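Side-chain contact in exocyst complex component EXO70 (Saccharomyces cerevisiae, PDB 2B1E), which acts in the secretory pathway as a subunit of the exocyst, the complex that tethers secretory vesicles to sites of exocytosis, and helps that complex assemble: residues Gln43-Leu48 against Arg81-Leu86. Residues are numbered along the deposited sequence; the frame is centred on the assembly and turned at random.
Sequences QVVHKL and RSEAQL
Glu83 OE1, hydrogen-bonded to Tyr129 OH on helix 117-132, lies 4.3 Å from Val45 CG1, a loose approach of a carboxylate oxygen to a methyl. The extended side chain (chi2 174°) carries the acid past the valine to the tyrosine hydroxyl. Val45 itself spreads its two methyls over successive residues of helix 66-94: CG1 stands anti to the backbone N (chi1 -179°) and faces Glu83, while CG2 meets Ser82. There CG2 touches CB at 3.7 Å, the closest approach between the two segments, where the CA atoms of Val45 and Ser82 are 7.1 Å apart. Chi1 of Ser82 (-57°) sets OG beside the backbone N, where it bonds Leu78 O one turn back and lies 4.3 Å from Val45 CG2. The small serine is consistent with the close approach of the two segments, roughly antiparallel here. Leu48 packs on Leu75, Leu78 and Ile79, Leu86 on Leu38 and Tyr41; Leu29 touches Leu48 and Ser82, joining helix 15-30 to this N-terminal helical packing. Cohesion between the segments is therefore apolar, while both buried polar groups, the Ser82 hydroxyl and the Glu83 carboxylate, find their hydrogen-bond partners beyond them.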
ATOM      1  N   GLN A  43      12.696  11.289 -56.009  1.00 11.35           N
ATOM      2  CA  GLN A  43      13.285  10.612 -57.155  1.00 13.09           C
ATOM      3  C   GLN A  43      14.092  11.607 -57.986  1.00 11.20           C
ATOM      4  O   GLN A  43      15.161  11.276 -58.513  1.00 10.65           O
ATOM      5  CB  GLN A  43      12.199   9.970 -58.021  1.00 16.29           C
ATOM      6  CG  GLN A  43      12.763   9.029 -59.060  1.00 20.75           C
ATOM      7  CD  GLN A  43      13.697   8.000 -58.441  1.00 25.41           C
ATOM      8  OE1 GLN A  43      13.321   7.273 -57.509  1.00 27.44           O
ATOM      9  NE2 GLN A  43      14.924   7.936 -58.954  1.00 30.57           N
ATOM     10  N   VAL A  44      13.587  12.828 -58.120  1.00 10.85           N
ATOM     11  CA  VAL A  44      14.323  13.836 -58.874  1.00  9.69           C
ATOM     12  C   VAL A  44      15.600  14.220 -58.122  1.00  9.97           C
ATOM     13  O   VAL A  44      16.660  14.400 -58.726  1.00  9.14           O
ATOM     14  CB  VAL A  44      13.470  15.086 -59.125  1.00 11.13           C
ATOM     15  CG1 VAL A  44      14.349  16.208 -59.674  1.00 10.62           C
ATOM     16  CG2 VAL A  44      12.362  14.757 -60.121  1.00 10.38           C
ATOM     17  N   VAL A  45      15.513  14.340 -56.802  1.00 10.61           N
ATOM     18  CA  VAL A  45      16.705  14.674 -56.036  1.00 10.10           C
ATOM     19  C   VAL A  45      17.730  13.537 -56.223  1.00  9.92           C
ATOM     20  O   VAL A  45      18.927  13.790 -56.330  1.00  9.73           O
ATOM     21  CB  VAL A  45      16.373  14.865 -54.546  1.00  8.51           C
ATOM     22  CG1 VAL A  45      17.631  15.224 -53.772  1.00 12.67           C
ATOM     23  CG2 VAL A  45      15.336  15.997 -54.390  1.00 10.88           C
ATOM     24  N   HIS A  46      17.265  12.289 -56.272  1.00 11.01           N
ATOM     25  CA  HIS A  46      18.187  11.162 -56.471  1.00 11.41           C
ATOM     26  C   HIS A  46      18.901  11.312 -57.827  1.00 12.66           C
ATOM     27  O   HIS A  46      20.097  11.040 -57.938  1.00 11.80           O
ATOM     28  CB  HIS A  46      17.453   9.803 -56.443  1.00 12.77           C
ATOM     29  CG  HIS A  46      17.015   9.359 -55.078  1.00 10.17           C
ATOM     30  ND1 HIS A  46      17.812   9.478 -53.961  1.00 10.24           N
ATOM     31  CD2 HIS A  46      15.874   8.757 -54.660  1.00 10.29           C
ATOM     32  CE1 HIS A  46      17.182   8.972 -52.915  1.00 11.48           C
ATOM     33  NE2 HIS A  46      16.003   8.527 -53.312  1.00  9.25           N
ATOM     34  N   LYS A  47      18.165  11.726 -58.857  1.00 12.40           N
ATOM     35  CA  LYS A  47      18.761  11.911 -60.182  1.00 14.97           C
ATOM     36  C   LYS A  47      19.916  12.904 -60.105  1.00 13.42           C
ATOM     37  O   LYS A  47      20.973  12.687 -60.685  1.00 11.04           O
ATOM     38  CB  LYS A  47      17.724  12.435 -61.183  1.00 17.19           C
ATOM     39  CG  LYS A  47      16.727  11.400 -61.698  1.00 24.09           C
ATOM     40  CD  LYS A  47      17.302  10.623 -62.871  1.00 29.47           C
ATOM     41  CE  LYS A  47      16.280   9.660 -63.462  1.00 32.00           C
ATOM     42  NZ  LYS A  47      16.826   8.958 -64.663  1.00 33.98           N
ATOM     43  N   LEU A  48      19.705  14.004 -59.388  1.00 12.43           N
ATOM     44  CA  LEU A  48      20.735  15.034 -59.252  1.00 11.90           C
ATOM     45  C   LEU A  48      21.948  14.498 -58.502  1.00 11.82           C
ATOM     46  O   LEU A  48      23.099  14.748 -58.879  1.00 10.43           O
ATOM     47  CB  LEU A  48      20.164  16.239 -58.511  1.00 13.02           C
ATOM     48  CG  LEU A  48      19.016  16.972 -59.210  1.00 12.62           C
ATOM     49  CD1 LEU A  48      18.366  17.934 -58.227  1.00 16.76           C
ATOM     50  CD2 LEU A  48      19.525  17.712 -60.440  1.00 15.59           C
ATOM     51  N   ARG A  81      19.090  22.528 -51.133  1.00  9.56           N
ATOM     52  CA  ARG A  81      17.837  23.250 -50.938  1.00 11.37           C
ATOM     53  C   ARG A  81      16.645  22.301 -50.920  1.00 11.15           C
ATOM     54  O   ARG A  81      15.732  22.447 -50.099  1.00 10.05           O
ATOM     55  CB  ARG A  81      17.650  24.302 -52.036  1.00 12.62           C
ATOM     56  CG  ARG A  81      18.731  25.376 -52.086  1.00 12.15           C
ATOM     57  CD  ARG A  81      18.287  26.556 -52.939  1.00 10.39           C
ATOM     58  NE  ARG A  81      18.230  26.279 -54.380  1.00 11.67           N
ATOM     59  CZ  ARG A  81      19.300  26.246 -55.173  1.00  9.31           C
ATOM     60  NH1 ARG A  81      20.506  26.461 -54.656  1.00  7.09           N
ATOM     61  NH2 ARG A  81      19.167  26.050 -56.484  1.00  8.50           N
ATOM     62  N   SER A  82      16.654  21.328 -51.830  1.00  9.50           N
ATOM     63  CA  SER A  82      15.578  20.360 -51.913  1.00  9.88           C
ATOM     64  C   SER A  82      15.475  19.497 -50.654  1.00 11.01           C
ATOM     65  O   SER A  82      14.371  19.197 -50.186  1.00 10.10           O
ATOM     66  CB  SER A  82      15.767  19.486 -53.155  1.00  8.15           C
ATOM     67  OG  SER A  82      15.823  20.292 -54.318  1.00 10.25           O
ATOM     68  N   GLU A  83      16.617  19.100 -50.099  1.00 10.21           N
ATOM     69  CA  GLU A  83      16.602  18.290 -48.891  1.00 12.77           C
ATOM     70  C   GLU A  83      16.131  19.122 -47.695  1.00 12.89           C
ATOM     71  O   GLU A  83      15.474  18.604 -46.797  1.00 14.12           O
ATOM     72  CB  GLU A  83      17.992  17.671 -48.648  1.00 13.49           C
ATOM     73  CG  GLU A  83      18.255  16.500 -49.604  1.00 15.58           C
ATOM     74  CD  GLU A  83      19.666  15.911 -49.530  1.00 16.27           C
ATOM     75  OE1 GLU A  83      19.877  14.827 -50.105  1.00 15.98           O
ATOM     76  OE2 GLU A  83      20.561  16.521 -48.923  1.00 17.34           O
ATOM     77  N   ALA A  84      16.443  20.416 -47.696  1.00 14.23           N
ATOM     78  CA  ALA A  84      16.013  21.279 -46.601  1.00 14.07           C
ATOM     79  C   ALA A  84      14.481  21.353 -46.636  1.00 14.41           C
ATOM     80  O   ALA A  84      13.827  21.415 -45.599  1.00 15.59           O
ATOM     81  CB  ALA A  84      16.631  22.675 -46.750  1.00 15.07           C
ATOM     82  N   GLN A  85      13.918  21.324 -47.837  1.00 12.85           N
ATOM     83  CA  GLN A  85      12.468  21.365 -48.004  1.00 13.75           C
ATOM     84  C   GLN A  85      11.834  20.075 -47.480  1.00 12.91           C
ATOM     85  O   GLN A  85      10.725  20.090 -46.929  1.00 11.80           O
ATOM     86  CB  GLN A  85      12.125  21.570 -49.482  1.00 15.60           C
ATOM     87  CG  GLN A  85      10.642  21.492 -49.810  1.00 18.92           C
ATOM     88  CD  GLN A  85       9.794  22.438 -48.982  1.00 22.35           C
ATOM     89  OE1 GLN A  85      10.103  23.631 -48.860  1.00 25.79           O
ATOM     90  NE2 GLN A  85       8.712  21.915 -48.411  1.00 20.12           N
ATOM     91  N   LEU A  86      12.545  18.962 -47.660  1.00 11.10           N
ATOM     92  CA  LEU A  86      12.079  17.671 -47.181  1.00  9.54           C
ATOM     93  C   LEU A  86      11.992  17.685 -45.661  1.00 11.15           C
ATOM     94  O   LEU A  86      11.084  17.096 -45.080  1.00 10.07           O
ATOM     95  CB  LEU A  86      13.021  16.559 -47.648  1.00 10.47           C
ATOM     96  CG  LEU A  86      12.829  16.199 -49.125  1.00  7.48           C
ATOM     97  CD1 LEU A  86      13.948  15.277 -49.574  1.00  9.46           C
ATOM     98  CD2 LEU A  86      11.471  15.541 -49.316  1.00  8.06           C
TER